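Local coordinates for acyl carrier protein (Leishmania major, PDB 5ZWT) that probably carries growing acyl chains on a phosphopantetheine arm during fatty acid biosynthesis, switching from a closed apo form to an open holo form, at residues T9-L12 and E13-N17; E19-A23 and S24-P28; Q67-P70 and D71-Y75. The protein carries 1 engineered substitution. All blocks are in the same frame, centred on the assembly; numbering follows the deposited sequence.

Interaction 1: T9-L12 and E13-N17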
loop_
_atom_site.group_PDB
_atom_site.type_symbol
_atom_site.label_atom_id
_atom_site.label_comp_id
_atom_site.label_asym_id
_atom_site.label_seq_id
_atom_site.Cartn_x
_atom_site.Cartn_y
_atom_site.Cartn_z
ATOM N N THR A 9 -5.301 5.370 0.780
ATOM C CA THR A 9 -6.460 4.505 0.565
ATOM C C THR A 9 -6.928 3.887 1.871
ATOM O O THR A 9 -8.142 3.784 2.143
ATOM C CB THR A 9 -6.099 3.405 -0.439
ATOM O OG1 THR A 9 -5.720 3.983 -1.702
ATOM C CG2 THR A 9 -7.261 2.448 -0.639
ATOM N N ARG A 10 -5.984 3.463 2.702
ATOM C CA ARG A 10 -6.422 2.843 3.939
ATOM C C ARG A 10 -6.842 3.891 4.964
ATOM O O ARG A 10 -7.777 3.647 5.725
ATOM C CB ARG A 10 -5.325 1.920 4.466
ATOM C CG ARG A 10 -5.079 0.714 3.535
ATOM C CD ARG A 10 -3.768 0.026 3.855
ATOM N NE ARG A 10 -3.674 -0.367 5.253
ATOM C CZ ARG A 10 -2.556 -0.833 5.811
ATOM N NH1 ARG A 10 -1.459 -0.962 5.076
ATOM N NH2 ARG A 10 -2.531 -1.170 7.097
ATOM N N VAL A 11 -6.223 5.076 4.965
ATOM C CA VAL A 11 -6.709 6.106 5.888
ATOM C C VAL A 11 -8.118 6.538 5.514
ATOM O O VAL A 11 -8.973 6.736 6.392
ATOM C CB VAL A 11 -5.751 7.312 5.942
ATOM C CG1 VAL A 11 -6.390 8.452 6.768
ATOM C CG2 VAL A 11 -4.441 6.894 6.570
ATOM N N LEU A 12 -8.402 6.646 4.210
ATOM C CA LEU A 12 -9.725 7.101 3.783
ATOM C C LEU A 12 -10.793 6.151 4.277
ATOM O O LEU A 12 -11.861 6.591 4.717
ATOM C CB LEU A 12 -9.806 7.233 2.254
ATOM C CG LEU A 12 -9.074 8.406 1.582
ATOM C CD1 LEU A 12 -9.068 8.220 0.082
ATOM C CD2 LEU A 12 -9.716 9.733 1.949
ATOM N N GLU A 13 -10.508 4.845 4.267
ATOM C CA GLU A 13 -11.539 3.893 4.666
ATOM C C GLU A 13 -11.704 3.860 6.174
ATOM O O GLU A 13 -12.836 3.715 6.674
ATOM C CB GLU A 13 -11.202 2.496 4.136
ATOM C CG GLU A 13 -12.406 1.722 3.586
ATOM C CD GLU A 13 -13.036 2.413 2.385
ATOM O OE1 GLU A 13 -12.288 2.860 1.491
ATOM O OE2 GLU A 13 -14.279 2.533 2.348
ATOM N N VAL A 14 -10.618 4.074 6.919
ATOM C CA VAL A 14 -10.748 4.213 8.366
ATOM C C VAL A 14 -11.653 5.393 8.698
ATOM O O VAL A 14 -12.563 5.283 9.528
ATOM C CB VAL A 14 -9.366 4.367 9.031
ATOM C CG1 VAL A 14 -9.531 4.734 10.509
ATOM C CG2 VAL A 14 -8.589 3.062 8.888
ATOM N N VAL A 15 -11.432 6.536 8.041
ATOM C CA VAL A 15 -12.168 7.744 8.408
ATOM C C VAL A 15 -13.614 7.644 7.958
ATOM O O VAL A 15 -14.536 7.986 8.708
ATOM C CB VAL A 15 -11.505 8.998 7.799
ATOM C CG1 VAL A 15 -12.420 10.212 7.998
ATOM C CG2 VAL A 15 -10.152 9.264 8.433
ATOM N N LYS A 16 -13.834 7.135 6.747
ATOM C CA LYS A 16 -15.188 7.016 6.208
ATOM C C LYS A 16 -16.036 6.081 7.060
ATOM O O LYS A 16 -17.253 6.268 7.190
ATOM C CB LYS A 16 -15.118 6.508 4.771
ATOM C CG LYS A 16 -14.834 7.586 3.718
ATOM C CD LYS A 16 -14.372 6.935 2.409
ATOM C CE LYS A 16 -14.041 8.015 1.357
ATOM N NZ LYS A 16 -13.670 7.482 0.015
ATOM N N ASN A 17 -15.421 5.036 7.601
ATOM C CA ASN A 17 -16.156 4.037 8.366
ATOM C C ASN A 17 -16.345 4.418 9.821
ATOM O O ASN A 17 -17.001 3.672 10.558
ATOM C CB ASN A 17 -15.459 2.682 8.256
ATOM C CG ASN A 17 -15.777 1.991 6.946
ATOM O OD1 ASN A 17 -15.286 2.379 5.887
ATOM N ND2 ASN A 17 -16.635 0.989 7.008
HETATM O O HOH W 1 -10.057 4.024 0.098
#
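Val-11 and Val-15, one helical turn apart near the end of helix 3-16, meet by methyl groups: CG1 of Val-11 lies 4.2 Å from CG2 of Val-15, and the two side chains cross obliquely. CG2 of Val-15 stands beside its own backbone N (chi1 170° puts CG1 on the far side), which turns it back down the helix, where it also rests 3.5 Å from Val-11 O. Next to this apolar pair, Lys-16 runs extended past the end of a peptide group, with its CG 3.3 Å from Leu-12 O and CD following alongside, so that methylene groups cover an oxygen already bonded to Lys-16 N at 2.9 Å. Val-15 N to Val-11 O, at 3.0 Å, and Val-14 N to Arg-10 O, at 3.1 Å, are equally regular helix bonds. Glu-13 N is instead shared between two weak bonds, to Thr-9 O at 3.4 Å and to Arg-10 O. Here a water bridges, donating to Thr-9 O and, at 2.9 Å, to Glu-13 OE1. A bend in the glutamate chain, chi2 63°, brings OE1 within bonding distance of that water. Arg-10 turns from this face to form a salt bridge with Glu-53, a hydrogen bond with Lys-83 O and another salt bridge with Asp-6 of the second subunit. The helix is therefore two-sided in its chemistry: valine methyls line its buried side, while on the exposed side a water shared with the Glu-13 carboxylate gives Thr-9 O a second donor beside a weak backbone bond, and the charge of Arg-10 is answered within the dimer.

Interaction 2: E19-A23 and S24-P28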
loop_
_atom_site.group_PDB
_atom_site.type_symbol
_atom_site.label_atom_id
_atom_site.label_comp_id
_atom_site.label_asym_id
_atom_site.label_seq_id
_atom_site.Cartn_x
_atom_site.Cartn_y
_atom_site.Cartn_z
ATOM N N GLU A 19 -17.983 6.142 12.989
ATOM C CA GLU A 19 -19.418 6.289 13.224
ATOM C C GLU A 19 -19.858 7.745 13.328
ATOM O O GLU A 19 -21.049 8.035 13.165
ATOM C CB GLU A 19 -19.842 5.510 14.481
ATOM C CG GLU A 19 -18.804 5.425 15.595
ATOM N N LYS A 20 -18.964 8.658 13.703
ATOM C CA LYS A 20 -19.342 10.061 13.805
ATOM C C LYS A 20 -19.019 10.863 12.539
ATOM O O LYS A 20 -19.208 12.083 12.539
ATOM C CB LYS A 20 -18.692 10.684 15.043
ATOM C CG LYS A 20 -19.057 9.951 16.363
ATOM N N VAL A 21 -18.554 10.199 11.472
ATOM C CA VAL A 21 -18.164 10.812 10.197
ATOM C C VAL A 21 -19.231 10.536 9.142
ATOM O O VAL A 21 -19.680 9.395 8.993
ATOM C CB VAL A 21 -16.809 10.261 9.702
ATOM C CG1 VAL A 21 -16.515 10.718 8.279
ATOM C CG2 VAL A 21 -15.674 10.674 10.623
ATOM N N ASP A 22 -19.616 11.568 8.387
ATOM C CA ASP A 22 -20.371 11.369 7.146
ATOM C C ASP A 22 -19.389 11.014 6.036
ATOM O O ASP A 22 -18.600 11.864 5.613
ATOM C CB ASP A 22 -21.187 12.611 6.798
ATOM C CG ASP A 22 -21.973 12.468 5.491
ATOM O OD1 ASP A 22 -21.889 11.420 4.811
ATOM O OD2 ASP A 22 -22.699 13.423 5.156
ATOM N N ALA A 23 -19.442 9.757 5.560
ATOM C CA ALA A 23 -18.459 9.265 4.599
ATOM C C ALA A 23 -18.473 10.055 3.299
ATOM O O ALA A 23 -17.432 10.167 2.634
ATOM C CB ALA A 23 -18.704 7.780 4.300
ATOM N N SER A 24 -19.632 10.586 2.904
ATOM C CA SER A 24 -19.714 11.272 1.626
ATOM C C SER A 24 -18.915 12.572 1.593
ATOM O O SER A 24 -18.664 13.085 0.499
ATOM C CB SER A 24 -21.176 11.541 1.268
ATOM O OG SER A 24 -21.739 12.492 2.143
ATOM N N LYS A 25 -18.524 13.126 2.743
ATOM C CA LYS A 25 -17.764 14.377 2.766
ATOM C C LYS A 25 -16.250 14.190 2.796
ATOM O O LYS A 25 -15.519 15.184 2.671
ATOM C CB LYS A 25 -18.176 15.228 3.966
ATOM C CG LYS A 25 -19.669 15.441 4.101
ATOM C CD LYS A 25 -19.963 16.381 5.251
ATOM C CE LYS A 25 -19.376 17.752 4.966
ATOM N NZ LYS A 25 -20.151 18.505 3.936
ATOM N N VAL A 26 -15.769 12.957 2.933
ATOM C CA VAL A 26 -14.352 12.668 3.156
ATOM C C VAL A 26 -13.583 12.726 1.836
ATOM O O VAL A 26 -13.880 11.970 0.917
ATOM C CB VAL A 26 -14.218 11.281 3.810
ATOM C CG1 VAL A 26 -12.768 10.818 3.878
ATOM C CG2 VAL A 26 -14.837 11.297 5.207
ATOM N N THR A 27 -12.535 13.548 1.773
ATOM C CA THR A 27 -11.598 13.579 0.655
ATOM C C THR A 27 -10.190 13.395 1.190
ATOM O O THR A 27 -9.969 13.419 2.404
ATOM C CB THR A 27 -11.661 14.901 -0.130
ATOM O OG1 THR A 27 -11.047 15.953 0.632
ATOM C CG2 THR A 27 -13.075 15.283 -0.411
ATOM N N PRO A 28 -9.203 13.197 0.307
ATOM C CA PRO A 28 -7.800 13.193 0.767
ATOM C C PRO A 28 -7.343 14.480 1.457
ATOM O O PRO A 28 -6.259 14.472 2.054
ATOM C CB PRO A 28 -7.003 12.961 -0.520
ATOM C CG PRO A 28 -7.966 12.347 -1.489
ATOM C CD PRO A 28 -9.356 12.628 -1.048
HETATM O O HOH W 2 -15.787 10.208 -0.063
#
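Two overlapping type I beta turns, Asp-22 to Lys-25 and Ala-23 to Val-26, form a short 3-10 segment in the long loop between helix 3-16 and helix 40-53, and an Asx turn opens it. The first turn is closed by Lys-25 N donating to Asp-22 O at 3.1 Å, the second by Val-26 N donating to Ala-23 O at 3.3 Å; both donors stand above the carbonyl planes. Asp-22 supplies the polar grip at the start. With its CG opposite the backbone N, chi1 179°, this torsion carries the carboxylate to Ser-24, where OD1 accepts twice, from OG at 2.9 Å and from the backbone N at 3.1 Å. Both donors approach from one face of the carboxylate, well above its plane, so the same residue holds this oxygen through side chain and main chain. The serine hydroxyl gets there by sitting between its own N and carbonyl carbon, chi1 68°. The aliphatic part of Lys-25 crosses the aspartate at about a right angle, CG lying 3.8 Å from Asp-22 OD2, but its bent chain leaves NZ 5.8 Å from OD2, so any charge attraction is probably modest. On the inner side, CG1 of Val-21 meets CG2 of Val-26 at 3.5 Å, again nearly at right angles, a close methyl contact between the residue before the turns and the one that ends them. A water donates to both Ala-23 O and Val-26 O. Behind the turn, Val-26 packs on Leu-12, Val-15 and Lys-16 of helix 3-16 and Ala-23 on Lys-16, while Val-21 reaches Leu-38 and Val-26 reaches Leu-36 farther along the loop.

Interaction 3: Q67-P70 and D71-Y75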
loop_
_atom_site.group_PDB
_atom_site.type_symbol
_atom_site.label_atom_id
_atom_site.label_comp_id
_atom_site.label_asym_id
_atom_site.label_seq_id
_atom_site.Cartn_x
_atom_site.Cartn_y
_atom_site.Cartn_z
ATOM N N GLN A 67 -4.494 16.343 12.473
ATOM C CA GLN A 67 -5.801 16.993 12.490
ATOM C C GLN A 67 -6.505 16.950 11.138
ATOM O O GLN A 67 -7.542 17.604 10.961
ATOM C CB GLN A 67 -5.671 18.450 12.961
ATOM C CG GLN A 67 -5.200 18.613 14.396
ATOM C CD GLN A 67 -6.226 18.104 15.395
ATOM O OE1 GLN A 67 -7.430 18.142 15.135
ATOM N NE2 GLN A 67 -5.756 17.666 16.564
ATOM N N SER A 68 -5.973 16.212 10.181
ATOM C CA SER A 68 -6.550 16.137 8.849
ATOM C C SER A 68 -6.055 14.849 8.223
ATOM O O SER A 68 -5.104 14.228 8.709
ATOM C CB SER A 68 -6.133 17.334 7.999
ATOM O OG SER A 68 -4.744 17.233 7.682
ATOM N N ILE A 69 -6.675 14.470 7.112
ATOM C CA ILE A 69 -6.208 13.282 6.405
ATOM C C ILE A 69 -4.811 13.502 5.829
ATOM O O ILE A 69 -3.979 12.583 5.915
ATOM C CB ILE A 69 -7.236 12.824 5.357
ATOM C CG1 ILE A 69 -8.471 12.284 6.116
ATOM C CG2 ILE A 69 -6.637 11.780 4.417
ATOM C CD1 ILE A 69 -9.465 11.543 5.242
ATOM N N PRO A 70 -4.478 14.668 5.250
ATOM C CA PRO A 70 -3.065 14.878 4.879
ATOM C C PRO A 70 -2.108 14.719 6.054
ATOM O O PRO A 70 -1.049 14.106 5.896
ATOM C CB PRO A 70 -3.058 16.305 4.309
ATOM C CG PRO A 70 -4.436 16.514 3.789
ATOM C CD PRO A 70 -5.355 15.705 4.680
ATOM N N ASP A 71 -2.459 15.224 7.240
ATOM C CA ASP A 71 -1.575 15.051 8.394
ATOM C C ASP A 71 -1.334 13.572 8.669
ATOM O O ASP A 71 -0.192 13.143 8.893
ATOM C CB ASP A 71 -2.155 15.722 9.653
ATOM C CG ASP A 71 -2.189 17.242 9.576
ATOM O OD1 ASP A 71 -1.462 17.830 8.734
ATOM O OD2 ASP A 71 -2.900 17.854 10.418
ATOM N N ALA A 72 -2.405 12.772 8.649
ATOM C CA ALA A 72 -2.279 11.347 8.929
ATOM C C ALA A 72 -1.459 10.634 7.867
ATOM O O ALA A 72 -0.588 9.820 8.194
ATOM C CB ALA A 72 -3.662 10.693 9.020
ATOM N N VAL A 73 -1.730 10.921 6.590
ATOM C CA VAL A 73 -1.045 10.212 5.517
ATOM C C VAL A 73 0.437 10.578 5.481
ATOM O O VAL A 73 1.297 9.706 5.316
ATOM C CB VAL A 73 -1.746 10.484 4.174
ATOM C CG1 VAL A 73 -0.938 9.903 3.039
ATOM C CG2 VAL A 73 -3.142 9.854 4.187
ATOM N N GLU A 74 0.761 11.864 5.663
ATOM C CA GLU A 74 2.163 12.282 5.671
ATOM C C GLU A 74 2.933 11.606 6.798
ATOM O O GLU A 74 4.071 11.155 6.605
ATOM C CB GLU A 74 2.258 13.802 5.800
ATOM C CG GLU A 74 1.881 14.574 4.540
ATOM C CD GLU A 74 1.667 16.055 4.812
ATOM O OE1 GLU A 74 0.818 16.679 4.137
ATOM O OE2 GLU A 74 2.340 16.590 5.721
ATOM N N TYR A 75 2.312 11.492 7.972
ATOM C CA TYR A 75 2.970 10.868 9.110
ATOM C C TYR A 75 3.122 9.370 8.906
ATOM O O TYR A 75 4.199 8.808 9.140
ATOM C CB TYR A 75 2.176 11.134 10.382
ATOM C CG TYR A 75 2.724 10.378 11.557
ATOM C CD1 TYR A 75 3.799 10.877 12.275
ATOM C CD2 TYR A 75 2.188 9.150 11.933
ATOM C CE1 TYR A 75 4.316 10.190 13.345
ATOM C CE2 TYR A 75 2.704 8.452 13.000
ATOM C CZ TYR A 75 3.770 8.979 13.703
ATOM O OH TYR A 75 4.297 8.299 14.775
#
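The chain passes from the extended backbone of Ser-68 straight into helix 69-78, whose first bonds run from Ala-72 N to Ser-68 O, Val-73 N to Ile-69 O at 2.9 Å and Glu-74 N to Pro-70 O. Ser-68 is the N-cap. Its OG, turned between the backbone N and the carbonyl carbon at chi1 70°, accepts from Asp-71 N at 3.1 Å in a nearly straight bond. Asp-71 in turn accepts, though not from the cap residue itself: its OD2 uses the anti lone pair to accept from Gln-67 N at 3.0 Å, whereas Ser-68 N, 3.5 Å from OD2, is badly angled. The N3 carboxylate therefore bonds the residue before the N-cap, and the reciprocal bond of a capping box is not made. The Asp-71 carboxylate thus lies across the helix start, where its negative charge would be expected to suit the helix dipole. A turn later, Glu-74 runs extended back alongside Pro-70, with its CG 3.3 Å from Pro-70 O and OE1 3.9 Å from the ring CB. On the inner side, CG2 of Ile-69 touches CG2 of Val-73 at 4.0 Å, two branched side chains slanting past one another; the Val-73 methyl, beside its own N, also lies 3.3 Å from Ile-69 O. This apolar face packs against helix 3-16, Ile-69 on Leu-8 and Leu-12 and Val-73 on Met-4 and Leu-8. Backbone bonds of Gln-67 with Phe-32 and of Ile-69 with Ser-30 tie the start of helix 69-78 to the loop that precedes helix 40-53.

How the interactions relate
Interactions 1, 2 and 3 follow one another along the chain: the end of helix 3-16, the loop turn after it, and the start of helix 69-78. Centres of interactions 1 and 2 lie about 9 Å apart, those of 1 and 3 about 12 Å and those of 2 and 3 about 15 Å. All three touch around Ile-69, whose CD1 lies 3.8 Å from Leu-12 CD2 and 3.6 Å from Val-26 CG1. The first and last helices and the intervening loop therefore share one apolar core, in a helical fold of the phosphopantetheine-attachment family; in related carriers the interior of the helical bundle takes up the acyl chain, and this core may border that space.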